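Local coordinates for protein high choriolytic enzyme 1 (Oryzias latipes, PDB 3VTG) that cleaves proteins of the inner layer of the fish egg envelope at hatching, as a zinc metalloendopeptidase of the astacin family, at residues D117-I122 and T145-S150. Sequence-based numbering, arbitrary orientation.
Sequences DSYVRI and TPYDYS
The rings of Y119 and Y147 lie almost parallel, their planes at 3°, but run in opposite directions and are slid so far apart that each ring sits mainly against the other's CB. Y147 CB stands over the centre of the Y119 ring, 3.4 Å from its centroid, and Y119 CB lies 3.7 Å from the Y147 ring centroid, displaced toward the rim. The evidence therefore favours two reciprocal CH-pi contacts over a true stack, the centroids being 4.8 Å apart. Y149 OH lies at the edge of the Y119 ring, near its plane. With its CG anti to the backbone N (chi1 -164°), Y147 lays its ring over Y119 CB and brings OH to the V120 methyls. The Y149 ring is met at its edge, in plane, by Y119 O and V120 CG1. Y149 OH donates to Y119 O at 2.7 Å, on a lone pair, with a C=O...OH angle of 121°. V120 CG1 is 3.4 Å from Y147 OH and 4.0 Å from Y149 CE1, so this methyl touches both tyrosines. At the hydroxyl end of the Y119 side chain, a water lies 2.6 Å from Y119 OH and accepts from Y147 N. An alanine in place of Y147 would probably leave Y119 CB and the methyls of V120 facing a gap where the ring had been. Segment 145-150 runs directly into the SIMHY Met-turn of the astacin fold, and Y147 meets the ring of its H154 at a steep angle. Within this C-terminal subdomain the contact joins the start of strand 120-122, paired antiparallel with strand 169-171, to the intervening loop, whose T145, P146 and D148 pack on W188 of helix 187-196.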
loop_
_atom_site.group_PDB
_atom_site.type_symbol
_atom_site.label_atom_id
_atom_site.label_comp_id
_atom_site.label_asym_id
_atom_site.label_seq_id
_atom_site.Cartn_x
_atom_site.Cartn_y
_atom_site.Cartn_z
ATOM N N ASP A 117 -13.468 -13.152 -4.085
ATOM C CA ASP A 117 -14.891 -13.458 -4.272
ATOM C C ASP A 117 -15.469 -14.353 -3.164
ATOM O O ASP A 117 -16.684 -14.521 -3.069
ATOM C CB ASP A 117 -15.157 -14.044 -5.669
ATOM C CG ASP A 117 -15.108 -12.986 -6.774
ATOM O OD1 ASP A 117 -15.311 -11.787 -6.489
ATOM O OD2 ASP A 117 -14.873 -13.365 -7.944
ATOM N N SER A 118 -14.597 -14.908 -2.324
ATOM C CA SER A 118 -15.034 -15.662 -1.150
ATOM C C SER A 118 -15.255 -14.765 0.075
ATOM O O SER A 118 -15.667 -15.249 1.133
ATOM C CB SER A 118 -14.022 -16.762 -0.819
ATOM O OG SER A 118 -13.818 -17.610 -1.930
ATOM N N TYR A 119 -14.986 -13.464 -0.071
ATOM C CA TYR A 119 -14.993 -12.529 1.067
ATOM C C TYR A 119 -15.745 -11.237 0.789
ATOM O O TYR A 119 -16.294 -10.630 1.708
ATOM C CB TYR A 119 -13.557 -12.224 1.526
ATOM C CG TYR A 119 -12.761 -13.486 1.743
ATOM C CD1 TYR A 119 -12.776 -14.147 2.969
ATOM C CD2 TYR A 119 -12.043 -14.055 0.696
ATOM C CE1 TYR A 119 -12.069 -15.327 3.150
ATOM C CE2 TYR A 119 -11.339 -15.236 0.863
ATOM C CZ TYR A 119 -11.356 -15.866 2.090
ATOM O OH TYR A 119 -10.659 -17.043 2.240
ATOM N N VAL A 120 -15.758 -10.814 -0.472
ATOM C CA VAL A 120 -16.469 -9.597 -0.863
ATOM C C VAL A 120 -17.214 -9.793 -2.171
ATOM O O VAL A 120 -16.845 -10.640 -2.992
ATOM C CB VAL A 120 -15.536 -8.359 -0.988
ATOM C CG1 VAL A 120 -14.913 -7.985 0.354
ATOM C CG2 VAL A 120 -14.467 -8.563 -2.057
ATOM N N ARG A 121 -18.275 -9.012 -2.340
ATOM C CA ARG A 121 -18.950 -8.862 -3.615
ATOM C C ARG A 121 -18.618 -7.474 -4.153
ATOM O O ARG A 121 -18.713 -6.479 -3.429
ATOM C CB ARG A 121 -20.461 -9.028 -3.437
ATOM C CG ARG A 121 -21.277 -8.709 -4.678
ATOM C CD ARG A 121 -22.761 -8.966 -4.469
ATOM N NE ARG A 121 -23.357 -8.182 -3.381
ATOM C CZ ARG A 121 -23.932 -8.707 -2.298
ATOM N NH1 ARG A 121 -23.987 -10.024 -2.140
ATOM N NH2 ARG A 121 -24.457 -7.919 -1.368
ATOM N N ILE A 122 -18.195 -7.416 -5.411
ATOM C CA ILE A 122 -17.970 -6.142 -6.086
ATOM C C ILE A 122 -19.268 -5.755 -6.786
ATOM O O ILE A 122 -19.747 -6.475 -7.669
ATOM C CB ILE A 122 -16.804 -6.212 -7.103
ATOM C CG1 ILE A 122 -15.525 -6.784 -6.463
ATOM C CG2 ILE A 122 -16.554 -4.847 -7.733
ATOM C CD1 ILE A 122 -15.006 -6.043 -5.242
ATOM N N THR A 145 -1.090 -16.129 3.516
ATOM C CA THR A 145 -1.901 -15.329 4.428
ATOM C C THR A 145 -3.344 -15.288 3.920
ATOM O O THR A 145 -3.578 -15.432 2.717
ATOM C CB THR A 145 -1.343 -13.896 4.599
ATOM O OG1 THR A 145 -1.586 -13.122 3.414
ATOM C CG2 THR A 145 0.152 -13.928 4.914
ATOM N N PRO A 146 -4.319 -15.106 4.830
ATOM C CA PRO A 146 -5.717 -15.102 4.429
ATOM C C PRO A 146 -6.186 -13.711 4.021
ATOM O O PRO A 146 -5.486 -12.719 4.251
ATOM C CB PRO A 146 -6.431 -15.526 5.710
ATOM C CG PRO A 146 -5.597 -14.930 6.794
ATOM C CD PRO A 146 -4.178 -14.876 6.279
ATOM N N TYR A 147 -7.371 -13.647 3.423
ATOM C CA TYR A 147 -8.020 -12.382 3.131
ATOM C C TYR A 147 -8.258 -11.648 4.447
ATOM O O TYR A 147 -8.754 -12.231 5.410
ATOM C CB TYR A 147 -9.348 -12.635 2.429
ATOM C CG TYR A 147 -9.924 -11.418 1.752
ATOM C CD1 TYR A 147 -9.703 -11.185 0.397
ATOM C CD2 TYR A 147 -10.692 -10.496 2.465
ATOM C CE1 TYR A 147 -10.226 -10.069 -0.230
ATOM C CE2 TYR A 147 -11.224 -9.377 1.845
ATOM C CZ TYR A 147 -10.988 -9.170 0.499
ATOM O OH TYR A 147 -11.511 -8.062 -0.122
ATOM N N ASP A 148 -7.889 -10.371 4.483
ATOM C CA ASP A 148 -7.951 -9.582 5.709
ATOM C C ASP A 148 -8.797 -8.327 5.513
ATOM O O ASP A 148 -8.336 -7.339 4.933
ATOM C CB ASP A 148 -6.529 -9.223 6.165
ATOM C CG ASP A 148 -6.493 -8.475 7.492
ATOM O OD1 ASP A 148 -7.545 -8.295 8.146
ATOM O OD2 ASP A 148 -5.379 -8.063 7.880
ATOM N N TYR A 149 -10.032 -8.364 6.011
ATOM C CA TYR A 149 -10.930 -7.214 5.929
ATOM C C TYR A 149 -10.325 -5.974 6.586
ATOM O O TYR A 149 -10.646 -4.847 6.209
ATOM C CB TYR A 149 -12.252 -7.508 6.628
ATOM C CG TYR A 149 -13.174 -8.505 5.963
ATOM C CD1 TYR A 149 -13.706 -8.271 4.693
ATOM C CD2 TYR A 149 -13.561 -9.661 6.636
ATOM C CE1 TYR A 149 -14.581 -9.175 4.106
ATOM C CE2 TYR A 149 -14.435 -10.567 6.063
ATOM C CZ TYR A 149 -14.937 -10.324 4.800
ATOM O OH TYR A 149 -15.809 -11.236 4.251
ATOM N N SER A 150 -9.465 -6.195 7.581
ATOM C CA SER A 150 -8.881 -5.110 8.370
ATOM C C SER A 150 -7.554 -4.581 7.822
ATOM O O SER A 150 -6.923 -3.732 8.453
ATOM C CB SER A 150 -8.721 -5.535 9.836
ATOM O OG SER A 150 -7.577 -6.351 10.026
HETATM O O HOH W 1 -8.202 -16.257 2.383
#